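Fimbrial subunit type 1 (Actinomyces oris, PDB 3UXF) polymerises as the major subunit into the shaft of type 1 fimbriae, the peptidoglycan-anchored adhesive filaments on the surface of this bacterium. Local coordinates at residues Thr145-Ile150 with Pro326-Asp331; Ala218-Tyr223 with Lys282-Arg287; Thr359-Asp364 with Thr370-Ala375. All blocks are in the same frame, centred on the assembly; numbering follows the deposited sequence.

The three contacts of this elongated pilin illustrate how a multidomain rod is tied at a joint and far from it. Contacts 1 and 2 are neighbours, their centres 18 Å apart, and they touch where Arg222 reaches the carbonyls of Phe328 and Trp330. Along the chain contact 2 is nested inside the loop that contact 1 closes, so a helix-to-loop junction lies next to a calcium site that is probably interdomain. Contact 3 opens only after both have closed. It lies about 60 Å from contact 1 and 65 Å from contact 2, centre to centre, beyond the centre of the chain, where the long strand 344-362 has run into the prealbumin-like domain.

Contact 1: residues Thr145-Ile150 with Pro326-Asp331; sequences TPDKVI and PNFTWD. With CA (calcium ion), chain E.
Phe328 presents its ring to the 145-150 loop edge-on: Asp147 O lies near the ring plane, 3.7 Å from Phe328 CE1. One face of the same ring is covered from within its own segment by Asn327 ND2, which sits over the ring centre. The amide of Asn327 and the carboxylate of Asp147 are turned 60° against each other as the two side chains slide past in opposite directions. Their bond is nearly straight, 174° at the hydrogen, and Asn327 ND2 stands 2.9 Å from Asp147 OD1. The donor points within the amide's own plane, yet it reaches the carboxylate oxygen from well above the carboxylate plane. CG of Asn327, placed between its backbone N and carbonyl carbon (chi1 60°), swings the amide toward Asp147.

The calcium ion bridges the N-terminal pilin domain, which holds Asp147, and the loop between strands 312-321 and 344-362, which holds Asn327 and probably belongs to the middle domain. Asp147 grips the ion in a lopsided bidentate fashion: OD2 is the main ligand at 2.5 Å from the calcium, OD1 a long one at 2.9 Å. Asn327 O binds more closely, 2.4 Å from the calcium. A water, 2.6 Å from the calcium, is a further ligand and is hydrogen-bonded to Thr329 OG1. Asp147 OD1 thus accepts from the amide while lying near the ion, which probably neutralises part of the carboxylate charge. A second water lies 2.7 Å from Thr145 O and takes a weak bond from Asn327 ND2.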
loop_
_atom_site.group_PDB
_atom_site.type_symbol
_atom_site.label_atom_id
_atom_site.label_comp_id
_atom_site.label_asym_id
_atom_site.label_seq_id
_atom_site.Cartn_x
_atom_site.Cartn_y
_atom_site.Cartn_z
ATOM N N THR A 145 1.235 -6.188 20.280
ATOM C CA THR A 145 1.664 -5.741 18.977
ATOM C C THR A 145 0.989 -4.412 18.707
ATOM O O THR A 145 -0.223 -4.375 18.720
ATOM C CB THR A 145 1.188 -6.728 17.897
ATOM O OG1 THR A 145 1.658 -8.063 18.202
ATOM C CG2 THR A 145 1.690 -6.317 16.515
ATOM N N PRO A 146 1.767 -3.353 18.483
ATOM C CA PRO A 146 1.168 -2.063 18.107
ATOM C C PRO A 146 0.254 -2.257 16.896
ATOM O O PRO A 146 0.535 -3.128 16.072
ATOM C CB PRO A 146 2.374 -1.224 17.702
ATOM C CG PRO A 146 3.523 -1.798 18.493
ATOM C CD PRO A 146 3.242 -3.282 18.525
ATOM N N ASP A 147 -0.797 -1.448 16.787
ATOM C CA ASP A 147 -1.791 -1.670 15.744
ATOM C C ASP A 147 -1.197 -1.825 14.338
ATOM O O ASP A 147 -1.688 -2.624 13.520
ATOM C CB ASP A 147 -2.765 -0.490 15.696
ATOM C CG ASP A 147 -3.648 -0.379 16.937
ATOM O OD1 ASP A 147 -3.404 -1.006 17.989
ATOM O OD2 ASP A 147 -4.604 0.418 16.866
ATOM N N LYS A 148 -0.191 -1.015 14.037
ATOM C CA LYS A 148 0.365 -0.943 12.697
ATOM C C LYS A 148 1.309 -2.074 12.350
ATOM O O LYS A 148 1.765 -2.168 11.212
ATOM C CB LYS A 148 1.106 0.370 12.493
ATOM C CG LYS A 148 0.263 1.616 12.574
ATOM C CD LYS A 148 1.136 2.854 12.392
ATOM C CE LYS A 148 0.286 4.106 12.215
ATOM N NZ LYS A 148 -0.602 3.943 11.027
ATOM N N VAL A 149 1.644 -2.916 13.330
ATOM C CA VAL A 149 2.721 -3.883 13.146
ATOM C C VAL A 149 2.179 -5.279 12.821
ATOM O O VAL A 149 1.189 -5.726 13.371
ATOM C CB VAL A 149 3.580 -3.945 14.445
ATOM C CG1 VAL A 149 4.514 -5.162 14.420
ATOM C CG2 VAL A 149 4.347 -2.629 14.624
ATOM N N ILE A 150 2.824 -5.998 11.908
ATOM C CA ILE A 150 2.422 -7.369 11.637
ATOM C C ILE A 150 2.993 -8.349 12.701
ATOM O O ILE A 150 4.197 -8.366 12.895
ATOM C CB ILE A 150 2.930 -7.804 10.256
ATOM C CG1 ILE A 150 2.297 -6.902 9.181
ATOM C CG2 ILE A 150 2.520 -9.257 9.957
ATOM C CD1 ILE A 150 2.959 -7.047 7.832
ATOM N N PRO A 326 -8.958 -6.680 20.736
ATOM C CA PRO A 326 -9.621 -5.459 21.227
ATOM C C PRO A 326 -8.829 -4.169 20.991
ATOM O O PRO A 326 -9.406 -3.093 21.125
ATOM C CB PRO A 326 -9.776 -5.715 22.747
ATOM C CG PRO A 326 -8.814 -6.802 23.061
ATOM C CD PRO A 326 -8.629 -7.632 21.810
ATOM N N ASN A 327 -7.547 -4.251 20.649
ATOM C CA ASN A 327 -6.799 -3.029 20.375
ATOM C C ASN A 327 -7.250 -2.325 19.084
ATOM O O ASN A 327 -6.985 -1.146 18.898
ATOM C CB ASN A 327 -5.302 -3.268 20.323
ATOM C CG ASN A 327 -4.933 -4.242 19.269
ATOM O OD1 ASN A 327 -5.276 -5.411 19.364
ATOM N ND2 ASN A 327 -4.225 -3.782 18.253
ATOM N N PHE A 328 -7.946 -3.036 18.203
ATOM C CA PHE A 328 -8.485 -2.392 17.003
ATOM C C PHE A 328 -9.853 -1.805 17.314
ATOM O O PHE A 328 -10.894 -2.443 17.123
ATOM C CB PHE A 328 -8.581 -3.392 15.841
ATOM C CG PHE A 328 -7.262 -4.036 15.476
ATOM C CD1 PHE A 328 -6.201 -3.286 14.966
ATOM C CD2 PHE A 328 -7.076 -5.406 15.650
ATOM C CE1 PHE A 328 -4.980 -3.885 14.640
ATOM C CE2 PHE A 328 -5.863 -6.012 15.306
ATOM C CZ PHE A 328 -4.824 -5.251 14.806
ATOM N N THR A 329 -9.860 -0.567 17.803
ATOM C CA THR A 329 -11.119 0.019 18.258
ATOM C C THR A 329 -11.924 0.698 17.155
ATOM O O THR A 329 -13.035 1.139 17.393
ATOM C CB THR A 329 -10.890 1.015 19.388
ATOM O OG1 THR A 329 -9.946 1.993 18.959
ATOM C CG2 THR A 329 -10.331 0.279 20.629
ATOM N N TRP A 330 -11.380 0.760 15.939
ATOM C CA TRP A 330 -12.149 1.233 14.800
ATOM C C TRP A 330 -13.600 0.801 14.782
ATOM O O TRP A 330 -13.923 -0.377 14.915
ATOM C CB TRP A 330 -11.491 0.744 13.510
ATOM C CG TRP A 330 -12.208 1.162 12.251
ATOM C CD1 TRP A 330 -12.861 0.350 11.372
ATOM C CD2 TRP A 330 -12.319 2.495 11.735
ATOM N NE1 TRP A 330 -13.370 1.097 10.325
ATOM C CE2 TRP A 330 -13.047 2.417 10.535
ATOM C CE3 TRP A 330 -11.878 3.740 12.183
ATOM C CZ2 TRP A 330 -13.337 3.533 9.764
ATOM C CZ3 TRP A 330 -12.156 4.854 11.397
ATOM C CH2 TRP A 330 -12.878 4.737 10.210
ATOM N N ASP A 331 -14.496 1.760 14.583
ATOM C CA ASP A 331 -15.901 1.459 14.377
ATOM C C ASP A 331 -16.287 2.055 13.021
ATOM O O ASP A 331 -16.300 3.269 12.856
ATOM C CB ASP A 331 -16.727 2.134 15.464
ATOM C CG ASP A 331 -18.206 1.948 15.261
ATOM O OD1 ASP A 331 -18.655 1.461 14.192
ATOM O OD2 ASP A 331 -18.951 2.301 16.206
HETATM CA CA CA E . -5.403 0.636 19.261
HETATM O O HOH W 1 -1.886 -5.064 16.727
HETATM O O HOH W 2 -7.206 1.835 17.825
#

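Contact 2: residues Ala218-Tyr223 with Lys282-Arg287; sequences ARIKRY and KASEAR
The backbone of 218-223, an irregular run leading into strand 224-229, passes alongside one turn of helix 277-288 and comes nearest where the CA atoms of Arg219 and Ser284 lie 5.9 Å apart. The helix keeps its regular bonding here, Arg287 N reaching Ala283 O and Ala286 N reaching Lys282 O, so its backbone has little to offer the loop and a side chain makes the link instead. Ser284 OG accepts the amide proton of Ile220, with Ile220 N and Ser284 OG 3.0 Å apart and an angle of 164° at the hydrogen. The hydroxyl lies beside its own backbone N, anti to the carbonyl carbon (chi1 -62°), and from there it also hydrogen-bonds Arg280 O one turn earlier. Two partners thus grip this buried oxygen.

Ser284 in this way joins the helix to the segment that enters strand 224-229, which pairs antiparallel with strand 269-275 in a domain consistent with the beta-sandwich architecture of the protein. Ile220 arches around the same hydroxyl: its CG1 and CD1 each lie 3.5 Å from Ser284 OG. CD1 then reaches on toward Ala283, with Ile220 CD1 4.5 Å from Ala283 CB, a loose apolar touch. Ala283 rests on Leu275 of strand 269-275, while Ile220 packs on Ile209. On the other flank Arg219 CA approaches Ser284 OG to 3.8 Å. The guanidinium of Arg219 turns back to its own segment, where NH1 donates to Ala218 O from above the carbonyl plane; NH1 also bonds Tyr214 O, and the group forms a cation-pi contact with the Tyr214 ring.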
loop_
_atom_site.group_PDB
_atom_site.type_symbol
_atom_site.label_atom_id
_atom_site.label_comp_id
_atom_site.label_asym_id
_atom_site.label_seq_id
_atom_site.Cartn_x
_atom_site.Cartn_y
_atom_site.Cartn_z
ATOM N N ALA A 218 -11.412 -23.481 13.389
ATOM C CA ALA A 218 -10.947 -22.103 13.613
ATOM C C ALA A 218 -11.417 -21.225 12.463
ATOM O O ALA A 218 -11.414 -21.649 11.317
ATOM C CB ALA A 218 -9.451 -22.052 13.684
ATOM N N ARG A 219 -11.785 -19.997 12.791
ATOM C CA ARG A 219 -12.324 -19.068 11.807
ATOM C C ARG A 219 -11.800 -17.693 12.130
ATOM O O ARG A 219 -11.761 -17.296 13.292
ATOM C CB ARG A 219 -13.851 -19.038 11.891
ATOM C CG ARG A 219 -14.545 -20.367 11.625
ATOM C CD ARG A 219 -14.350 -20.767 10.179
ATOM N NE ARG A 219 -15.154 -21.935 9.821
ATOM C CZ ARG A 219 -14.711 -23.189 9.857
ATOM N NH1 ARG A 219 -13.465 -23.456 10.230
ATOM N NH2 ARG A 219 -15.528 -24.181 9.512
ATOM N N ILE A 220 -11.411 -16.953 11.098
ATOM C CA ILE A 220 -11.166 -15.524 11.288
ATOM C C ILE A 220 -12.440 -14.885 11.824
ATOM O O ILE A 220 -13.538 -15.120 11.297
ATOM C CB ILE A 220 -10.791 -14.887 9.949
ATOM C CG1 ILE A 220 -9.407 -15.365 9.523
ATOM C CG2 ILE A 220 -10.856 -13.346 10.093
ATOM C CD1 ILE A 220 -9.126 -15.243 7.980
ATOM N N LYS A 221 -12.312 -14.110 12.899
ATOM C CA LYS A 221 -13.476 -13.529 13.569
ATOM C C LYS A 221 -13.797 -12.100 13.146
ATOM O O LYS A 221 -14.920 -11.636 13.309
ATOM C CB LYS A 221 -13.306 -13.592 15.088
ATOM C CG LYS A 221 -12.960 -14.971 15.606
ATOM C CD LYS A 221 -14.145 -15.908 15.506
ATOM C CE LYS A 221 -14.026 -17.044 16.505
ATOM N NZ LYS A 221 -12.848 -16.872 17.402
ATOM N N ARG A 222 -12.801 -11.408 12.613
ATOM C CA ARG A 222 -12.990 -10.056 12.114
ATOM C C ARG A 222 -11.984 -9.786 11.009
ATOM O O ARG A 222 -10.804 -10.081 11.149
ATOM C CB ARG A 222 -12.838 -9.018 13.229
ATOM C CG ARG A 222 -12.973 -7.580 12.739
ATOM C CD ARG A 222 -12.835 -6.567 13.864
ATOM N NE ARG A 222 -13.224 -5.225 13.436
ATOM C CZ ARG A 222 -12.934 -4.115 14.104
ATOM N NH1 ARG A 222 -12.251 -4.179 15.236
ATOM N NH2 ARG A 222 -13.330 -2.938 13.639
ATOM N N TYR A 223 -12.465 -9.231 9.906
ATOM C CA TYR A 223 -11.601 -8.885 8.794
ATOM C C TYR A 223 -12.171 -7.670 8.087
ATOM O O TYR A 223 -13.169 -7.761 7.381
ATOM C CB TYR A 223 -11.455 -10.059 7.824
ATOM C CG TYR A 223 -10.279 -9.931 6.884
ATOM C CD1 TYR A 223 -9.056 -10.512 7.184
ATOM C CD2 TYR A 223 -10.391 -9.227 5.695
ATOM C CE1 TYR A 223 -7.983 -10.398 6.328
ATOM C CE2 TYR A 223 -9.325 -9.106 4.835
ATOM C CZ TYR A 223 -8.123 -9.690 5.152
ATOM O OH TYR A 223 -7.061 -9.571 4.290
ATOM N N LYS A 282 -15.063 -18.004 3.948
ATOM C CA LYS A 282 -14.409 -18.210 2.675
ATOM C C LYS A 282 -12.945 -17.818 2.741
ATOM O O LYS A 282 -12.087 -18.517 2.213
ATOM C CB LYS A 282 -15.106 -17.395 1.573
ATOM C CG LYS A 282 -16.460 -17.879 1.125
ATOM C CD LYS A 282 -16.863 -17.037 -0.079
ATOM C CE LYS A 282 -18.116 -17.510 -0.805
ATOM N NZ LYS A 282 -19.414 -17.367 -0.073
ATOM N N ALA A 283 -12.638 -16.663 3.351
ATOM C CA ALA A 283 -11.258 -16.271 3.474
ATOM C C ALA A 283 -10.409 -17.246 4.306
ATOM O O ALA A 283 -9.258 -17.495 3.967
ATOM C CB ALA A 283 -11.147 -14.837 4.019
ATOM N N SER A 284 -10.944 -17.700 5.439
ATOM C CA SER A 284 -10.215 -18.608 6.311
ATOM C C SER A 284 -9.813 -19.862 5.520
ATOM O O SER A 284 -8.668 -20.301 5.555
ATOM C CB SER A 284 -11.102 -19.004 7.490
ATOM O OG SER A 284 -11.447 -17.871 8.276
ATOM N N GLU A 285 -10.771 -20.384 4.792
ATOM C CA GLU A 285 -10.572 -21.614 4.011
ATOM C C GLU A 285 -9.607 -21.429 2.861
ATOM O O GLU A 285 -8.717 -22.244 2.622
ATOM C CB GLU A 285 -11.900 -22.100 3.475
ATOM C CG GLU A 285 -11.787 -23.427 2.667
ATOM C CD GLU A 285 -13.137 -23.891 2.135
ATOM O OE1 GLU A 285 -13.978 -23.043 1.720
ATOM O OE2 GLU A 285 -13.379 -25.120 2.181
ATOM N N ALA A 286 -9.784 -20.330 2.126
ATOM C CA ALA A 286 -8.946 -20.063 0.965
ATOM C C ALA A 286 -7.488 -19.954 1.358
ATOM O O ALA A 286 -6.606 -20.465 0.665
ATOM C CB ALA A 286 -9.426 -18.767 0.213
ATOM N N ARG A 287 -7.212 -19.268 2.466
ATOM C CA ARG A 287 -5.847 -19.073 2.884
ATOM C C ARG A 287 -5.261 -20.402 3.398
ATOM O O ARG A 287 -4.098 -20.687 3.137
ATOM C CB ARG A 287 -5.785 -18.034 4.009
ATOM C CG ARG A 287 -4.397 -17.834 4.615
ATOM C CD ARG A 287 -3.312 -17.527 3.596
ATOM N NE ARG A 287 -2.003 -17.500 4.254
ATOM C CZ ARG A 287 -1.277 -18.596 4.465
ATOM N NH1 ARG A 287 -1.733 -19.770 4.033
ATOM N NH2 ARG A 287 -0.097 -18.537 5.088
#

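Contact 3: residues Thr359-Asp364 with Thr370-Ala375; sequences TKTGTD and TKYNGA
In the prealbumin-like domain, the end of strand 344-362 runs past a short 3-10 segment, 370-372, bringing the CA atoms of Lys360 and Tyr372 to 5.8 Å. Tyr372 carries most of the contact. Its ring lies flat over the strand, with Thr361 CA 3.6 Å from the ring centroid and only 4° off the normal, a CH-pi contact. CG of Tyr372 stands beside its backbone N (chi1 -58°), which sends the ring along the strand to bring Tyr372 OH to 2.6 Å from Asp364 OD1. The hydroxyl donates, meeting the carboxylate oxygen from above its plane, and accepts from Leu366 N; Asp364 OD2 is held by Tyr456.

Lys360, which is buried, crosses Tyr372 at about a right angle, and its bent chain sets CE 4.0 Å from Ala375 CB. Lys360 NZ donates to Thr361 O at 3.2 Å, nearly in line with the C=O bond, and is covalently joined to CG of Asp484. This Lys-Asp isopeptide, an intramolecular crosslink of Gram-positive pilins, joins the parallel strands 344-362 and 478-484 and makes NZ an amide nitrogen, so its bond to Thr361 O should be that of a neutral amide rather than of an ammonium.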
loop_
_atom_site.group_PDB
_atom_site.type_symbol
_atom_site.label_atom_id
_atom_site.label_comp_id
_atom_site.label_asym_id
_atom_site.label_seq_id
_atom_site.Cartn_x
_atom_site.Cartn_y
_atom_site.Cartn_z
ATOM N N THR A 359 -0.285 31.234 -22.083
ATOM C CA THR A 359 -0.226 32.631 -22.524
ATOM C C THR A 359 -0.118 32.688 -24.036
ATOM O O THR A 359 0.755 32.050 -24.639
ATOM C CB THR A 359 0.985 33.355 -21.941
ATOM O OG1 THR A 359 0.845 33.399 -20.519
ATOM C CG2 THR A 359 1.087 34.806 -22.489
ATOM N N LYS A 360 -1.017 33.442 -24.654
ATOM C CA LYS A 360 -1.023 33.580 -26.098
ATOM C C LYS A 360 -0.381 34.894 -26.507
ATOM O O LYS A 360 -0.698 35.947 -25.964
ATOM C CB LYS A 360 -2.450 33.507 -26.640
ATOM C CG LYS A 360 -2.540 33.544 -28.155
ATOM C CD LYS A 360 -2.061 32.243 -28.773
ATOM C CE LYS A 360 -2.397 32.176 -30.250
ATOM N NZ LYS A 360 -1.511 33.039 -31.074
ATOM N N THR A 361 0.526 34.821 -27.469
ATOM C CA THR A 361 1.172 36.014 -27.985
ATOM C C THR A 361 1.349 35.885 -29.491
ATOM O O THR A 361 0.761 35.009 -30.120
ATOM C CB THR A 361 2.525 36.279 -27.296
ATOM O OG1 THR A 361 2.960 37.612 -27.592
ATOM C CG2 THR A 361 3.575 35.291 -27.768
ATOM N N GLY A 362 2.152 36.767 -30.069
ATOM C CA GLY A 362 2.394 36.740 -31.495
ATOM C C GLY A 362 3.782 37.249 -31.813
ATOM O O GLY A 362 4.419 37.880 -30.975
ATOM N N THR A 363 4.254 36.968 -33.021
ATOM C CA THR A 363 5.571 37.448 -33.431
ATOM C C THR A 363 5.638 38.965 -33.472
ATOM O O THR A 363 6.735 39.528 -33.413
ATOM C CB THR A 363 6.010 36.872 -34.777
ATOM O OG1 THR A 363 5.038 37.177 -35.782
ATOM C CG2 THR A 363 6.201 35.364 -34.668
ATOM N N ASP A 364 4.469 39.604 -33.540
ATOM C CA ASP A 364 4.346 41.066 -33.516
ATOM C C ASP A 364 4.451 41.682 -32.112
ATOM O O ASP A 364 4.553 42.902 -31.958
ATOM C CB ASP A 364 3.045 41.499 -34.198
ATOM C CG ASP A 364 1.801 40.834 -33.603
ATOM O OD1 ASP A 364 1.939 39.897 -32.765
ATOM O OD2 ASP A 364 0.685 41.229 -34.012
ATOM N N THR A 370 -4.900 42.110 -25.198
ATOM C CA THR A 370 -6.267 41.679 -25.500
ATOM C C THR A 370 -6.418 41.254 -26.964
ATOM O O THR A 370 -7.358 40.546 -27.313
ATOM C CB THR A 370 -7.345 42.737 -25.123
ATOM O OG1 THR A 370 -7.320 43.810 -26.079
ATOM C CG2 THR A 370 -7.119 43.251 -23.724
ATOM N N LYS A 371 -5.477 41.650 -27.819
ATOM C CA LYS A 371 -5.492 41.220 -29.206
ATOM C C LYS A 371 -5.234 39.703 -29.339
ATOM O O LYS A 371 -5.449 39.128 -30.403
ATOM C CB LYS A 371 -4.443 41.987 -30.023
ATOM C CG LYS A 371 -4.751 43.490 -30.175
ATOM C CD LYS A 371 -5.988 43.732 -31.011
ATOM C CE LYS A 371 -6.403 45.226 -30.966
ATOM N NZ LYS A 371 -7.763 45.459 -31.557
ATOM N N TYR A 372 -4.761 39.089 -28.257
ATOM C CA TYR A 372 -4.510 37.634 -28.245
ATOM C C TYR A 372 -5.627 36.867 -27.536
ATOM O O TYR A 372 -5.514 35.644 -27.328
ATOM C CB TYR A 372 -3.158 37.344 -27.591
ATOM C CG TYR A 372 -2.022 38.051 -28.311
ATOM C CD1 TYR A 372 -1.738 37.765 -29.625
ATOM C CD2 TYR A 372 -1.258 39.013 -27.654
ATOM C CE1 TYR A 372 -0.714 38.438 -30.300
ATOM C CE2 TYR A 372 -0.228 39.682 -28.305
ATOM C CZ TYR A 372 0.032 39.383 -29.622
ATOM O OH TYR A 372 1.061 39.993 -30.302
ATOM N N ASN A 373 -6.706 37.551 -27.153
ATOM C CA ASN A 373 -7.901 36.867 -26.651
ATOM C C ASN A 373 -8.709 36.211 -27.756
ATOM O O ASN A 373 -8.620 36.594 -28.929
ATOM C CB ASN A 373 -8.790 37.873 -25.900
ATOM C CG ASN A 373 -8.175 38.330 -24.604
ATOM O OD1 ASN A 373 -7.326 37.634 -24.014
ATOM N ND2 ASN A 373 -8.599 39.519 -24.133
ATOM N N GLY A 374 -9.501 35.205 -27.388
ATOM C CA GLY A 374 -10.343 34.501 -28.320
ATOM C C GLY A 374 -9.671 33.371 -29.077
ATOM O O GLY A 374 -10.273 32.773 -29.951
ATOM N N ALA A 375 -8.415 33.097 -28.755
ATOM C CA ALA A 375 -7.760 31.925 -29.290
ATOM C C ALA A 375 -8.311 30.718 -28.538
ATOM O O ALA A 375 -8.495 30.772 -27.321
ATOM C CB ALA A 375 -6.232 32.017 -29.074
#